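Local coordinates for putative integron gene cassette protein (Uncultured bacterium, PDB 3GHJ) that is of unknown function but belongs to the glyoxalase/bleomycin resistance protein/dioxygenase superfamily and is encoded on a mobile integron gene cassette, at residues V34-Y46 with L126-F138. The protein carries 1 engineered substitution. Numbering follows the deposited sequence.
Sequences VKVKNLEKSSQFY and LYFADPNGHALEF
Tyr-46 OH donates to Asp-130 OD2 (2.7 Å), meeting it on the anti side, 27° out of the carboxylate plane, with ring and carboxylate almost perpendicular. Beside it, Phe-45 takes the start of the 130-133 turn onto one ring face: Pro-131 CD lies 3.7 Å from the ring centroid and Asp-130 CA 4.2 Å, two CH-pi contacts. The chi1 of Phe-45 (178°) sets CG anti to the backbone N, carrying the ring off the helix toward the turn, and Phe-45 CZ and Phe-128 CE2 meet rim to rim (4.1 Å). Leu-136 CD2 packs against Tyr-46 OH and CE2. On the other flank, His-134 NE2 donates to Lys-35 O over 2.8 Å, nearly straight at 167° and in both ring and carbonyl planes; Val-34 CG1 touches CD2 of that imidazole, whose ND1 accepts from Gln-87 N, so both ring nitrogens are bonded and the ring's rotation is set. The buried Asn-132 amide sits between Val-36, Lys-37 N and Ser-42 OG. Behind these groups, Asp-130 OD1 accepts from Asn-132 N (2.8 Å), closing an Asx turn within the type I turn 130-133, and from His-134 N (3.0 Å) on the opposite face of the carboxylate. Asn-38 N-caps the helix through Lys-41 N. The turn joining strands 123-129 and 135-140 of one four-stranded sheet thus packs against helix 39-49 and the end of strand 28-36 of the other sheet, consistent with the two-sheet glyoxalase/bleomycin resistance (vicinal oxygen chelate) fold.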
ATOM      1  N   VAL A  34      -5.772  -5.890   1.900  1.00  7.36           N
ATOM      2  CA  VAL A  34      -7.059  -5.311   1.520  1.00  7.52           C
ATOM      3  C   VAL A  34      -8.169  -6.167   2.111  1.00  8.56           C
ATOM      4  O   VAL A  34      -8.277  -7.357   1.792  1.00  8.86           O
ATOM      5  CB  VAL A  34      -7.211  -5.283  -0.008  1.00  7.80           C
ATOM      6  CG1 VAL A  34      -8.519  -4.610  -0.400  1.00  8.01           C
ATOM      7  CG2 VAL A  34      -6.024  -4.546  -0.644  1.00  9.62           C
ATOM      8  N   LYS A  35      -8.980  -5.575   2.985  1.00  7.92           N
ATOM      9  CA  LYS A  35     -10.125  -6.286   3.554  1.00  9.15           C
ATOM     10  C   LYS A  35     -11.235  -6.385   2.524  1.00  9.81           C
ATOM     11  O   LYS A  35     -11.641  -5.381   1.944  1.00 11.10           O
ATOM     12  CB  LYS A  35     -10.639  -5.574   4.808  1.00 11.54           C
ATOM     13  CG  LYS A  35      -9.582  -5.374   5.883  1.00 15.81           C
ATOM     14  CD  LYS A  35      -9.011  -6.693   6.368  1.00 20.29           C
ATOM     15  CE  LYS A  35      -8.035  -6.477   7.518  1.00 25.06           C
ATOM     16  NZ  LYS A  35      -7.564  -7.769   8.090  1.00 27.56           N
ATOM     17  N   VAL A  36     -11.726  -7.597   2.291  1.00  9.31           N
ATOM     18  CA  VAL A  36     -12.747  -7.807   1.270  1.00 10.18           C
ATOM     19  C   VAL A  36     -13.971  -8.519   1.834  1.00 11.30           C
ATOM     20  O   VAL A  36     -13.853  -9.365   2.716  1.00 12.70           O
ATOM     21  CB  VAL A  36     -12.188  -8.604   0.060  1.00 10.12           C
ATOM     22  CG1 VAL A  36     -10.931  -7.921  -0.478  1.00  9.78           C
ATOM     23  CG2 VAL A  36     -11.885 -10.058   0.437  1.00 11.42           C
ATOM     24  N   LYS A  37     -15.138  -8.180   1.303  1.00 12.84           N
ATOM     25  CA  LYS A  37     -16.382  -8.825   1.737  1.00 13.85           C
ATOM     26  C   LYS A  37     -16.526 -10.255   1.216  1.00 14.52           C
ATOM     27  O   LYS A  37     -17.098 -11.114   1.892  1.00 16.79           O
ATOM     28  CB  LYS A  37     -17.592  -7.985   1.324  1.00 16.45           C
ATOM     29  CG  LYS A  37     -17.757  -6.707   2.141  1.00 20.78           C
ATOM     30  CD  LYS A  37     -18.235  -6.998   3.559  1.00 24.73           C
ATOM     31  CE  LYS A  37     -18.488  -5.709   4.332  1.00 27.11           C
ATOM     32  NZ  LYS A  37     -19.212  -5.966   5.611  1.00 29.94           N
ATOM     33  N   ASN A  38     -16.009 -10.510   0.021  1.00 14.55           N
ATOM     34  CA  ASN A  38     -16.149 -11.809  -0.620  1.00 13.52           C
ATOM     35  C   ASN A  38     -14.845 -12.142  -1.327  1.00 13.25           C
ATOM     36  O   ASN A  38     -14.477 -11.488  -2.311  1.00 13.14           O
ATOM     37  CB  ASN A  38     -17.320 -11.771  -1.609  1.00 15.95           C
ATOM     38  CG  ASN A  38     -17.597 -13.122  -2.256  1.00 17.25           C
ATOM     39  OD1 ASN A  38     -16.721 -13.737  -2.853  1.00 18.15           O
ATOM     40  ND2 ASN A  38     -18.848 -13.569  -2.166  1.00 20.56           N
ATOM     41  N   LEU A  39     -14.150 -13.151  -0.819  1.00 13.55           N
ATOM     42  CA  LEU A  39     -12.826 -13.484  -1.335  1.00 13.28           C
ATOM     43  C   LEU A  39     -12.873 -13.822  -2.821  1.00 13.97           C
ATOM     44  O   LEU A  39     -12.018 -13.382  -3.584  1.00 14.18           O
ATOM     45  CB  LEU A  39     -12.189 -14.627  -0.550  1.00 13.92           C
ATOM     46  CG  LEU A  39     -10.704 -14.855  -0.849  1.00 14.33           C
ATOM     47  CD1 LEU A  39      -9.888 -13.612  -0.476  1.00 14.71           C
ATOM     48  CD2 LEU A  39     -10.197 -16.072  -0.097  1.00 15.59           C
ATOM     49  N   GLU A  40     -13.869 -14.598  -3.239  1.00 15.04           N
ATOM     50  CA  GLU A  40     -13.941 -15.012  -4.636  1.00 16.31           C
ATOM     51  C   GLU A  40     -14.223 -13.837  -5.564  1.00 16.17           C
ATOM     52  O   GLU A  40     -13.579 -13.681  -6.600  1.00 16.58           O
ATOM     53  CB  GLU A  40     -14.997 -16.108  -4.827  1.00 19.85           C
ATOM     54  CG  GLU A  40     -14.594 -17.473  -4.270  1.00 24.44           C
ATOM     55  CD  GLU A  40     -14.654 -17.557  -2.749  1.00 27.01           C
ATOM     56  OE1 GLU A  40     -15.434 -16.802  -2.125  1.00 26.21           O
ATOM     57  OE2 GLU A  40     -13.921 -18.392  -2.173  1.00 28.86           O
ATOM     58  N   LYS A  41     -15.193 -13.007  -5.200  1.00 16.76           N
ATOM     59  CA  LYS A  41     -15.552 -11.894  -6.059  1.00 17.01           C
ATOM     60  C   LYS A  41     -14.409 -10.884  -6.141  1.00 15.16           C
ATOM     61  O   LYS A  41     -14.138 -10.326  -7.202  1.00 15.82           O
ATOM     62  CB  LYS A  41     -16.842 -11.223  -5.587  1.00 18.98           C
ATOM     63  CG  LYS A  41     -18.076 -12.124  -5.733  1.00 21.75           C
ATOM     64  CD  LYS A  41     -19.361 -11.372  -5.427  1.00 24.36           C
ATOM     65  CE  LYS A  41     -20.577 -12.269  -5.634  1.00 27.33           C
ATOM     66  NZ  LYS A  41     -21.826 -11.637  -5.122  1.00 29.54           N
ATOM     67  N   SER A  42     -13.748 -10.643  -5.018  1.00 13.08           N
ATOM     68  CA  SER A  42     -12.624  -9.715  -5.052  1.00 11.60           C
ATOM     69  C   SER A  42     -11.425 -10.315  -5.788  1.00 11.65           C
ATOM     70  O   SER A  42     -10.763  -9.618  -6.559  1.00 11.64           O
ATOM     71  CB  SER A  42     -12.238  -9.234  -3.651  1.00 10.11           C
ATOM     72  OG  SER A  42     -13.145  -8.239  -3.202  1.00 11.61           O
ATOM     73  N   SER A  43     -11.151 -11.598  -5.577  1.00 12.04           N
ATOM     74  CA  SER A  43     -10.070 -12.238  -6.323  1.00 12.43           C
ATOM     75  C   SER A  43     -10.317 -12.120  -7.827  1.00 12.80           C
ATOM     76  O   SER A  43      -9.394 -11.860  -8.599  1.00 12.61           O
ATOM     77  CB  SER A  43      -9.912 -13.702  -5.917  1.00 12.68           C
ATOM     78  OG  SER A  43      -9.494 -13.821  -4.568  1.00 13.42           O
ATOM     79  N   GLN A  44     -11.565 -12.305  -8.243  0.57 13.29           N
ATOM     80  CA  GLN A  44     -11.904 -12.186  -9.656  0.57 14.82           C
ATOM     81  C   GLN A  44     -11.613 -10.782 -10.182  0.57 14.13           C
ATOM     82  O   GLN A  44     -11.088 -10.619 -11.275  0.57 13.99           O
ATOM     83  CB  GLN A  44     -13.371 -12.562  -9.884  0.57 18.63           C
ATOM     84  CG  GLN A  44     -13.651 -14.035  -9.642  0.57 24.14           C
ATOM     85  CD  GLN A  44     -15.131 -14.363  -9.654  0.57 29.49           C
ATOM     86  OE1 GLN A  44     -15.978 -13.473  -9.740  0.57 31.57           O
ATOM     87  NE2 GLN A  44     -15.451 -15.648  -9.566  0.57 31.23           N
ATOM     88  N   PHE A  45     -11.942  -9.765  -9.394  1.00 13.16           N
ATOM     89  CA  PHE A  45     -11.684  -8.390  -9.801  1.00 10.98           C
ATOM     90  C   PHE A  45     -10.180  -8.122  -9.936  1.00 10.91           C
ATOM     91  O   PHE A  45      -9.713  -7.606 -10.949  1.00 10.42           O
ATOM     92  CB  PHE A  45     -12.308  -7.418  -8.800  1.00 11.10           C
ATOM     93  CG  PHE A  45     -12.053  -5.965  -9.105  1.00 11.13           C
ATOM     94  CD1 PHE A  45     -10.915  -5.318  -8.620  1.00 11.23           C
ATOM     95  CD2 PHE A  45     -12.962  -5.235  -9.864  1.00 11.56           C
ATOM     96  CE1 PHE A  45     -10.686  -3.979  -8.900  1.00 12.09           C
ATOM     97  CE2 PHE A  45     -12.742  -3.898 -10.141  1.00 11.89           C
ATOM     98  CZ  PHE A  45     -11.608  -3.267  -9.653  1.00 12.96           C
ATOM     99  N   TYR A  46      -9.422  -8.469  -8.903  1.00 10.61           N
ATOM    100  CA  TYR A  46      -7.994  -8.167  -8.906  1.00  9.69           C
ATOM    101  C   TYR A  46      -7.203  -8.956  -9.952  1.00 10.86           C
ATOM    102  O   TYR A  46      -6.216  -8.463 -10.483  1.00 11.85           O
ATOM    103  CB  TYR A  46      -7.404  -8.328  -7.492  1.00  9.13           C
ATOM    104  CG  TYR A  46      -7.761  -7.165  -6.577  1.00  8.40           C
ATOM    105  CD1 TYR A  46      -8.968  -7.133  -5.885  1.00  8.66           C
ATOM    106  CD2 TYR A  46      -6.908  -6.077  -6.447  1.00  8.97           C
ATOM    107  CE1 TYR A  46      -9.308  -6.053  -5.066  1.00  8.66           C
ATOM    108  CE2 TYR A  46      -7.239  -4.998  -5.635  1.00  8.89           C
ATOM    109  CZ  TYR A  46      -8.433  -4.992  -4.951  1.00  8.37           C
ATOM    110  OH  TYR A  46      -8.749  -3.915  -4.152  1.00  8.70           O
ATOM    111  N   LEU A 126      -5.919   8.481 -11.826  1.00 11.28           N
ATOM    112  CA  LEU A 126      -7.253   7.989 -12.106  1.00 10.25           C
ATOM    113  C   LEU A 126      -7.793   7.350 -10.848  1.00  9.21           C
ATOM    114  O   LEU A 126      -7.046   6.693 -10.124  1.00 10.14           O
ATOM    115  CB  LEU A 126      -7.225   6.911 -13.181  1.00 11.61           C
ATOM    116  CG  LEU A 126      -6.771   7.338 -14.571  1.00 11.71           C
ATOM    117  CD1 LEU A 126      -6.602   6.099 -15.418  1.00 13.38           C
ATOM    118  CD2 LEU A 126      -7.811   8.293 -15.170  1.00 13.94           C
ATOM    119  N   TYR A 127      -9.090   7.497 -10.610  1.00 10.53           N
ATOM    120  CA  TYR A 127      -9.717   6.962  -9.408  1.00 11.03           C
ATOM    121  C   TYR A 127     -10.856   6.025  -9.755  1.00 10.49           C
ATOM    122  O   TYR A 127     -11.647   6.308 -10.657  1.00 12.58           O
ATOM    123  CB  TYR A 127     -10.245   8.102  -8.539  1.00 12.44           C
ATOM    124  CG  TYR A 127      -9.164   8.999  -7.990  1.00 13.94           C
ATOM    125  CD1 TYR A 127      -8.845  10.200  -8.614  1.00 15.96           C
ATOM    126  CD2 TYR A 127      -8.443   8.635  -6.858  1.00 15.27           C
ATOM    127  CE1 TYR A 127      -7.843  11.025  -8.114  1.00 16.25           C
ATOM    128  CE2 TYR A 127      -7.442   9.456  -6.348  1.00 17.10           C
ATOM    129  CZ  TYR A 127      -7.154  10.648  -6.978  1.00 17.63           C
ATOM    130  OH  TYR A 127      -6.165  11.466  -6.473  1.00 19.47           O
ATOM    131  N   PHE A 128     -10.951   4.912  -9.044  1.00 10.04           N
ATOM    132  CA  PHE A 128     -12.017   3.945  -9.271  1.00  9.63           C
ATOM    133  C   PHE A 128     -12.170   3.082  -8.036  1.00  9.43           C
ATOM    134  O   PHE A 128     -11.307   3.092  -7.146  1.00 11.01           O
ATOM    135  CB  PHE A 128     -11.724   3.067 -10.499  1.00  9.72           C
ATOM    136  CG  PHE A 128     -10.457   2.251 -10.387  1.00  9.73           C
ATOM    137  CD1 PHE A 128      -9.227   2.820 -10.671  1.00  9.97           C
ATOM    138  CD2 PHE A 128     -10.507   0.916 -10.002  1.00 10.35           C
ATOM    139  CE1 PHE A 128      -8.053   2.068 -10.577  1.00  9.98           C
ATOM    140  CE2 PHE A 128      -9.342   0.156  -9.902  1.00 10.24           C
ATOM    141  CZ  PHE A 128      -8.113   0.735 -10.187  1.00 10.50           C
ATOM    142  N   ALA A 129     -13.270   2.344  -7.976  1.00 11.20           N
ATOM    143  CA  ALA A 129     -13.590   1.481  -6.846  1.00 11.56           C
ATOM    144  C   ALA A 129     -13.315   0.014  -7.142  1.00 11.34           C
ATOM    145  O   ALA A 129     -13.449  -0.435  -8.282  1.00 12.64           O
ATOM    146  CB  ALA A 129     -15.063   1.667  -6.445  1.00 13.14           C
ATOM    147  N   ASP A 130     -12.926  -0.741  -6.114  1.00 10.87           N
ATOM    148  CA  ASP A 130     -12.975  -2.192  -6.200  1.00 10.28           C
ATOM    149  C   ASP A 130     -14.380  -2.664  -5.764  1.00 10.44           C
ATOM    150  O   ASP A 130     -15.248  -1.826  -5.486  1.00 10.80           O
ATOM    151  CB  ASP A 130     -11.804  -2.849  -5.424  1.00  9.52           C
ATOM    152  CG  ASP A 130     -12.058  -2.988  -3.934  1.00  8.83           C
ATOM    153  OD1 ASP A 130     -13.005  -2.385  -3.396  1.00  9.23           O
ATOM    154  OD2 ASP A 130     -11.271  -3.717  -3.302  1.00  9.05           O
ATOM    155  N   PRO A 131     -14.626  -3.980  -5.745  1.00 10.30           N
ATOM    156  CA  PRO A 131     -15.989  -4.437  -5.424  1.00 10.88           C
ATOM    157  C   PRO A 131     -16.436  -4.098  -4.009  1.00 11.38           C
ATOM    158  O   PRO A 131     -17.632  -4.168  -3.700  1.00 14.16           O
ATOM    159  CB  PRO A 131     -15.889  -5.956  -5.589  1.00 11.69           C
ATOM    160  CG  PRO A 131     -14.821  -6.133  -6.626  1.00 12.56           C
ATOM    161  CD  PRO A 131     -13.799  -5.071  -6.292  1.00 11.81           C
ATOM    162  N   ASN A 132     -15.484  -3.738  -3.155  1.00 10.98           N
ATOM    163  CA  ASN A 132     -15.758  -3.398  -1.767  1.00 10.17           C
ATOM    164  C   ASN A 132     -15.944  -1.905  -1.578  1.00 10.44           C
ATOM    165  O   ASN A 132     -16.150  -1.439  -0.453  1.00 11.73           O
ATOM    166  CB  ASN A 132     -14.567  -3.853  -0.927  1.00 10.34           C
ATOM    167  CG  ASN A 132     -14.185  -5.279  -1.223  1.00  9.82           C
ATOM    168  OD1 ASN A 132     -13.148  -5.557  -1.862  1.00 11.84           O
ATOM    169  ND2 ASN A 132     -15.027  -6.199  -0.801  1.00  9.59           N
ATOM    170  N   GLY A 133     -15.832  -1.141  -2.657  1.00 10.06           N
ATOM    171  CA  GLY A 133     -15.906   0.299  -2.552  1.00 11.25           C
ATOM    172  C   GLY A 133     -14.635   0.934  -2.025  1.00 10.54           C
ATOM    173  O   GLY A 133     -14.638   2.103  -1.647  1.00 11.26           O
ATOM    174  N   HIS A 134     -13.539   0.185  -1.998  1.00  8.92           N
ATOM    175  CA  HIS A 134     -12.285   0.833  -1.649  1.00  8.69           C
ATOM    176  C   HIS A 134     -11.921   1.848  -2.711  1.00  8.58           C
ATOM    177  O   HIS A 134     -12.302   1.711  -3.888  1.00  9.94           O
ATOM    178  CB  HIS A 134     -11.169  -0.187  -1.467  1.00  8.13           C
ATOM    179  CG  HIS A 134     -11.375  -1.061  -0.279  1.00  8.45           C
ATOM    180  ND1 HIS A 134     -11.739  -0.556   0.950  1.00  8.59           N
ATOM    181  CD2 HIS A 134     -11.302  -2.406  -0.136  1.00  9.25           C
ATOM    182  CE1 HIS A 134     -11.872  -1.555   1.806  1.00  9.13           C
ATOM    183  NE2 HIS A 134     -11.606  -2.686   1.175  1.00  8.83           N
ATOM    184  N   ALA A 135     -11.210   2.883  -2.290  1.00  9.80           N
ATOM    185  CA  ALA A 135     -10.821   3.961  -3.182  1.00  9.23           C
ATOM    186  C   ALA A 135      -9.479   3.630  -3.813  1.00  8.19           C
ATOM    187  O   ALA A 135      -8.424   3.902  -3.229  1.00  9.81           O
ATOM    188  CB  ALA A 135     -10.746   5.273  -2.396  1.00 10.64           C
ATOM    189  N   LEU A 136      -9.519   3.019  -4.991  1.00  8.28           N
ATOM    190  CA  LEU A 136      -8.302   2.673  -5.713  1.00  7.76           C
ATOM    191  C   LEU A 136      -7.902   3.797  -6.654  1.00  7.85           C
ATOM    192  O   LEU A 136      -8.701   4.681  -6.983  1.00 10.08           O
ATOM    193  CB  LEU A 136      -8.474   1.356  -6.484  1.00  9.37           C
ATOM    194  CG  LEU A 136      -8.238   0.064  -5.696  1.00  8.39           C
ATOM    195  CD1 LEU A 136      -9.181  -0.030  -4.500  1.00  9.69           C
ATOM    196  CD2 LEU A 136      -8.391  -1.154  -6.613  1.00 10.51           C
ATOM    197  N   GLU A 137      -6.652   3.762  -7.081  1.00  8.09           N
ATOM    198  CA  GLU A 137      -6.091   4.830  -7.883  1.00  8.11           C
ATOM    199  C   GLU A 137      -4.970   4.267  -8.746  1.00  8.43           C
ATOM    200  O   GLU A 137      -4.264   3.338  -8.333  1.00  8.98           O
ATOM    201  CB  GLU A 137      -5.574   5.940  -6.955  1.00 10.02           C
ATOM    202  CG  GLU A 137      -4.803   7.052  -7.638  1.00 10.52           C
ATOM    203  CD  GLU A 137      -4.180   8.029  -6.660  1.00 13.02           C
ATOM    204  OE1 GLU A 137      -4.520   7.987  -5.454  1.00 13.14           O
ATOM    205  OE2 GLU A 137      -3.331   8.833  -7.097  1.00 14.86           O
ATOM    206  N   PHE A 138      -4.842   4.796  -9.962  1.00  8.23           N
ATOM    207  CA  PHE A 138      -3.620   4.661 -10.740  1.00  8.31           C
ATOM    208  C   PHE A 138      -2.932   6.018 -10.700  1.00  8.73           C
ATOM    209  O   PHE A 138      -3.570   7.040 -10.976  1.00 10.38           O
ATOM    210  CB  PHE A 138      -3.908   4.302 -12.201  1.00  8.47           C
ATOM    211  CG  PHE A 138      -4.500   2.932 -12.411  1.00  9.33           C
ATOM    212  CD1 PHE A 138      -4.205   1.872 -11.573  1.00 11.02           C
ATOM    213  CD2 PHE A 138      -5.323   2.692 -13.505  1.00 12.01           C
ATOM    214  CE1 PHE A 138      -4.753   0.613 -11.802  1.00 11.94           C
ATOM    215  CE2 PHE A 138      -5.868   1.442 -13.733  1.00 11.98           C
ATOM    216  CZ  PHE A 138      -5.578   0.398 -12.891  1.00 11.90           C
TER